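Local coordinates for protein putative polyketide cyclase SMa1630 (Sinorhizobium meliloti 1021, PDB 4U13) that is a putative polyketide cyclase of the SnoaL-like family, whose cone-shaped fold probably encloses a pocket for a small hydrophobic substrate, at residues A55-E67 against V77-T91. Sequence-based numbering, arbitrary orientation.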
# COMPACT_ATOMS: atom_id res chain seq x y z
N ALA A 55 5.80 6.56 -16.66
CA ALA A 55 5.32 7.42 -15.64
C ALA A 55 6.09 7.21 -14.34
O ALA A 55 6.33 8.16 -13.60
CB ALA A 55 3.82 7.20 -15.43
N LYS A 56 6.47 5.98 -14.06
CA LYS A 56 7.27 5.68 -12.89
C LYS A 56 8.64 6.31 -12.99
O LYS A 56 9.11 6.89 -12.01
CB LYS A 56 7.44 4.18 -12.76
CG LYS A 56 6.16 3.46 -12.38
CD LYS A 56 6.11 3.27 -10.90
CE LYS A 56 4.82 2.56 -10.47
NZ LYS A 56 4.56 3.05 -9.09
N LYS A 57 9.28 6.18 -14.14
CA LYS A 57 10.61 6.83 -14.36
C LYS A 57 10.51 8.34 -14.29
O LYS A 57 11.39 8.98 -13.73
CB LYS A 57 11.24 6.51 -15.74
CG LYS A 57 11.02 5.10 -16.28
CD LYS A 57 11.96 4.06 -15.69
CE LYS A 57 12.33 3.03 -16.76
NZ LYS A 57 12.88 1.75 -16.22
N ALA A 58 9.49 8.90 -14.95
CA ALA A 58 9.27 10.34 -15.00
C ALA A 58 9.10 10.91 -13.60
O ALA A 58 9.75 11.91 -13.30
CB ALA A 58 8.04 10.68 -15.83
N ALA A 59 8.27 10.29 -12.75
CA ALA A 59 7.98 10.97 -11.49
C ALA A 59 8.18 10.20 -10.17
O ALA A 59 8.08 10.83 -9.09
CB ALA A 59 6.59 11.56 -11.54
N SER A 60 8.46 8.89 -10.22
CA SER A 60 8.54 8.05 -9.00
C SER A 60 7.35 8.33 -8.06
O SER A 60 7.52 8.59 -6.87
CB SER A 60 9.84 8.35 -8.26
OG SER A 60 10.97 8.14 -9.10
N TYR A 61 6.15 8.32 -8.61
CA TYR A 61 4.97 8.77 -7.87
C TYR A 61 4.43 7.72 -6.92
O TYR A 61 4.62 6.55 -7.13
CB TYR A 61 3.83 9.14 -8.83
CG TYR A 61 3.34 7.94 -9.65
CD1 TYR A 61 3.93 7.62 -10.87
CD2 TYR A 61 2.31 7.13 -9.19
CE1 TYR A 61 3.52 6.53 -11.59
CE2 TYR A 61 1.85 6.05 -9.94
CZ TYR A 61 2.47 5.72 -11.14
OH TYR A 61 2.04 4.63 -11.92
N VAL A 62 3.66 8.19 -5.95
CA VAL A 62 2.80 7.39 -5.13
C VAL A 62 1.32 7.85 -5.39
O VAL A 62 1.01 9.01 -5.25
CB VAL A 62 3.26 7.60 -3.65
CG1 VAL A 62 2.20 7.23 -2.61
CG2 VAL A 62 4.56 6.85 -3.35
N ALA A 63 0.42 6.92 -5.77
CA ALA A 63 -1.03 7.13 -5.82
C ALA A 63 -1.69 6.49 -4.62
O ALA A 63 -1.62 5.30 -4.44
CB ALA A 63 -1.63 6.54 -7.07
N GLU A 64 -2.36 7.28 -3.79
CA GLU A 64 -2.93 6.78 -2.55
C GLU A 64 -4.46 6.95 -2.61
O GLU A 64 -4.93 8.07 -2.54
CB GLU A 64 -2.30 7.55 -1.39
CG GLU A 64 -3.07 7.46 -0.08
CD GLU A 64 -2.50 8.35 1.02
OE1 GLU A 64 -1.85 9.41 0.73
OE2 GLU A 64 -2.76 8.01 2.19
N PRO A 65 -5.24 5.85 -2.76
CA PRO A 65 -6.69 6.03 -2.76
C PRO A 65 -7.21 6.69 -1.47
O PRO A 65 -6.75 6.34 -0.38
CB PRO A 65 -7.22 4.62 -2.88
CG PRO A 65 -6.07 3.80 -3.35
CD PRO A 65 -4.85 4.44 -2.82
N LEU A 66 -8.10 7.67 -1.61
CA LEU A 66 -8.66 8.41 -0.49
C LEU A 66 -10.15 8.14 -0.26
O LEU A 66 -10.61 8.25 0.85
CB LEU A 66 -8.53 9.91 -0.72
CG LEU A 66 -7.12 10.47 -0.84
CD1 LEU A 66 -7.18 11.98 -1.03
CD2 LEU A 66 -6.28 10.07 0.38
N GLU A 67 -10.91 7.96 -1.32
CA GLU A 67 -12.31 7.62 -1.21
C GLU A 67 -12.78 7.02 -2.48
O GLU A 67 -12.06 7.06 -3.49
CB GLU A 67 -13.21 8.79 -0.81
CG GLU A 67 -12.92 10.14 -1.38
CD GLU A 67 -13.90 11.15 -0.81
OE1 GLU A 67 -15.09 11.07 -1.17
OE2 GLU A 67 -13.50 12.02 0.00
N VAL A 77 -12.51 6.46 -8.06
CA VAL A 77 -11.62 6.55 -6.94
C VAL A 77 -10.87 7.87 -7.00
O VAL A 77 -10.29 8.24 -8.02
CB VAL A 77 -10.63 5.33 -6.91
CG1 VAL A 77 -9.70 5.36 -5.72
CG2 VAL A 77 -11.39 4.04 -6.81
N ARG A 78 -10.94 8.62 -5.91
CA ARG A 78 -10.14 9.80 -5.76
C ARG A 78 -8.80 9.36 -5.17
O ARG A 78 -8.77 8.67 -4.10
CB ARG A 78 -10.79 10.83 -4.85
CG ARG A 78 -11.96 11.54 -5.51
CD ARG A 78 -12.65 12.47 -4.51
NE ARG A 78 -11.73 13.52 -4.00
CZ ARG A 78 -11.58 14.74 -4.55
NH1 ARG A 78 -12.26 15.05 -5.65
NH2 ARG A 78 -10.73 15.62 -4.02
N ALA A 79 -7.70 9.76 -5.82
CA ALA A 79 -6.42 9.37 -5.30
C ALA A 79 -5.44 10.53 -5.21
O ALA A 79 -5.37 11.39 -6.09
CB ALA A 79 -5.86 8.21 -6.11
N LYS A 80 -4.71 10.59 -4.10
CA LYS A 80 -3.73 11.64 -3.94
C LYS A 80 -2.49 11.13 -4.64
O LYS A 80 -2.01 10.04 -4.38
CB LYS A 80 -3.45 11.96 -2.49
CG LYS A 80 -2.63 13.25 -2.36
CD LYS A 80 -2.23 13.55 -0.92
CE LYS A 80 -1.06 12.69 -0.48
NZ LYS A 80 -1.06 12.48 0.99
N VAL A 81 -2.03 11.91 -5.58
CA VAL A 81 -0.82 11.57 -6.33
C VAL A 81 0.31 12.50 -5.91
O VAL A 81 0.16 13.71 -5.92
CB VAL A 81 -1.07 11.67 -7.84
CG1 VAL A 81 0.16 11.28 -8.57
CG2 VAL A 81 -2.23 10.76 -8.17
N SER A 82 1.45 11.93 -5.62
CA SER A 82 2.50 12.66 -4.98
C SER A 82 3.77 12.26 -5.71
O SER A 82 3.96 11.07 -5.99
CB SER A 82 2.53 12.16 -3.53
OG SER A 82 3.31 13.00 -2.72
N GLY A 83 4.67 13.20 -5.98
CA GLY A 83 5.99 12.84 -6.58
C GLY A 83 6.80 13.99 -7.14
O GLY A 83 6.54 15.16 -6.84
N ARG A 84 7.79 13.64 -7.95
CA ARG A 84 8.69 14.58 -8.60
C ARG A 84 8.04 15.03 -9.94
O ARG A 84 8.32 14.50 -11.01
CB ARG A 84 10.10 13.96 -8.80
CG ARG A 84 11.16 14.91 -9.40
CD ARG A 84 12.51 14.27 -9.87
NE ARG A 84 12.32 13.02 -10.65
CZ ARG A 84 12.24 11.78 -10.14
NH1 ARG A 84 12.04 10.73 -10.95
NH2 ARG A 84 12.34 11.56 -8.82
N PHE A 85 7.18 16.03 -9.84
CA PHE A 85 6.47 16.59 -10.99
C PHE A 85 5.89 17.93 -10.55
O PHE A 85 5.64 18.14 -9.36
CB PHE A 85 5.38 15.63 -11.53
CG PHE A 85 4.21 15.36 -10.55
CD1 PHE A 85 3.10 16.24 -10.46
CD2 PHE A 85 4.19 14.20 -9.78
CE1 PHE A 85 2.06 15.96 -9.58
CE2 PHE A 85 3.16 13.93 -8.92
CZ PHE A 85 2.11 14.79 -8.81
N PRO A 86 5.62 18.82 -11.51
CA PRO A 86 5.22 20.18 -11.16
C PRO A 86 3.89 20.19 -10.49
O PRO A 86 2.93 19.59 -10.99
CB PRO A 86 5.12 20.90 -12.53
CG PRO A 86 5.92 20.06 -13.51
CD PRO A 86 5.80 18.64 -12.98
N GLY A 87 3.82 20.85 -9.33
CA GLY A 87 2.55 21.00 -8.61
C GLY A 87 2.15 19.91 -7.64
O GLY A 87 1.10 20.03 -7.02
N SER A 88 2.97 18.85 -7.51
CA SER A 88 2.75 17.78 -6.53
C SER A 88 2.52 18.36 -5.11
O SER A 88 3.16 19.32 -4.75
CB SER A 88 3.93 16.81 -6.54
OG SER A 88 3.86 15.82 -5.54
N PRO A 89 1.61 17.78 -4.31
CA PRO A 89 0.77 16.59 -4.69
C PRO A 89 -0.57 17.05 -5.31
O PRO A 89 -1.00 18.17 -5.06
CB PRO A 89 0.50 15.94 -3.34
CG PRO A 89 0.38 17.16 -2.38
CD PRO A 89 1.29 18.26 -2.94
N VAL A 90 -1.20 16.21 -6.10
CA VAL A 90 -2.46 16.56 -6.73
C VAL A 90 -3.47 15.44 -6.54
O VAL A 90 -3.12 14.27 -6.42
CB VAL A 90 -2.25 16.87 -8.22
CG1 VAL A 90 -1.87 15.63 -8.99
CG2 VAL A 90 -3.50 17.51 -8.80
N THR A 91 -4.75 15.80 -6.44
CA THR A 91 -5.77 14.81 -6.26
C THR A 91 -6.46 14.54 -7.56
O THR A 91 -6.85 15.45 -8.21
CB THR A 91 -6.78 15.19 -5.22
OG1 THR A 91 -6.14 15.21 -3.94
CG2 THR A 91 -7.81 14.10 -5.13
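Val77 CG1 packs 3.8 Å from Pro65 CB, and Phe14 of helix 8-19 touches both compact apolar side chains. At Arg78 the pairing slips: Arg78 O accepts Leu66 N at 2.8 Å while Arg78 N donates to Glu67 O, a classic beta bulge. Ala79, opposite Pro65, is small enough for a close non-hydrogen-bonded pair. Lys80 exchanges two backbone bonds with Glu64, and their side chains run alongside each other on the opposite face; a bend at chi3 of Lys80 (77°) brings Lys80 NZ to 3.2 Å from Glu64 OE1, a salt bridge. Gln2 of the second subunit also binds this NZ, and Ser3 of that subunit donates its N to Glu64 OE2. Were Glu64 an alanine, the Lys80 ammonium would probably lose its countercharge and that Ser3 N its acceptor. Ser82 closes the ladder with Val62. Gly83 suits its place because a side chain would collide with Ala59 O. Arg84 N donates to Ala59 O at 3.0 Å, and its guanidinium reaches the helix end, NH1 bonding weakly to Lys57 O and Ser60 OG. This is a bulged antiparallel beta hairpin following a helix, as in the NTF2-like alpha+beta fold, with its edge strand at the dimer interface.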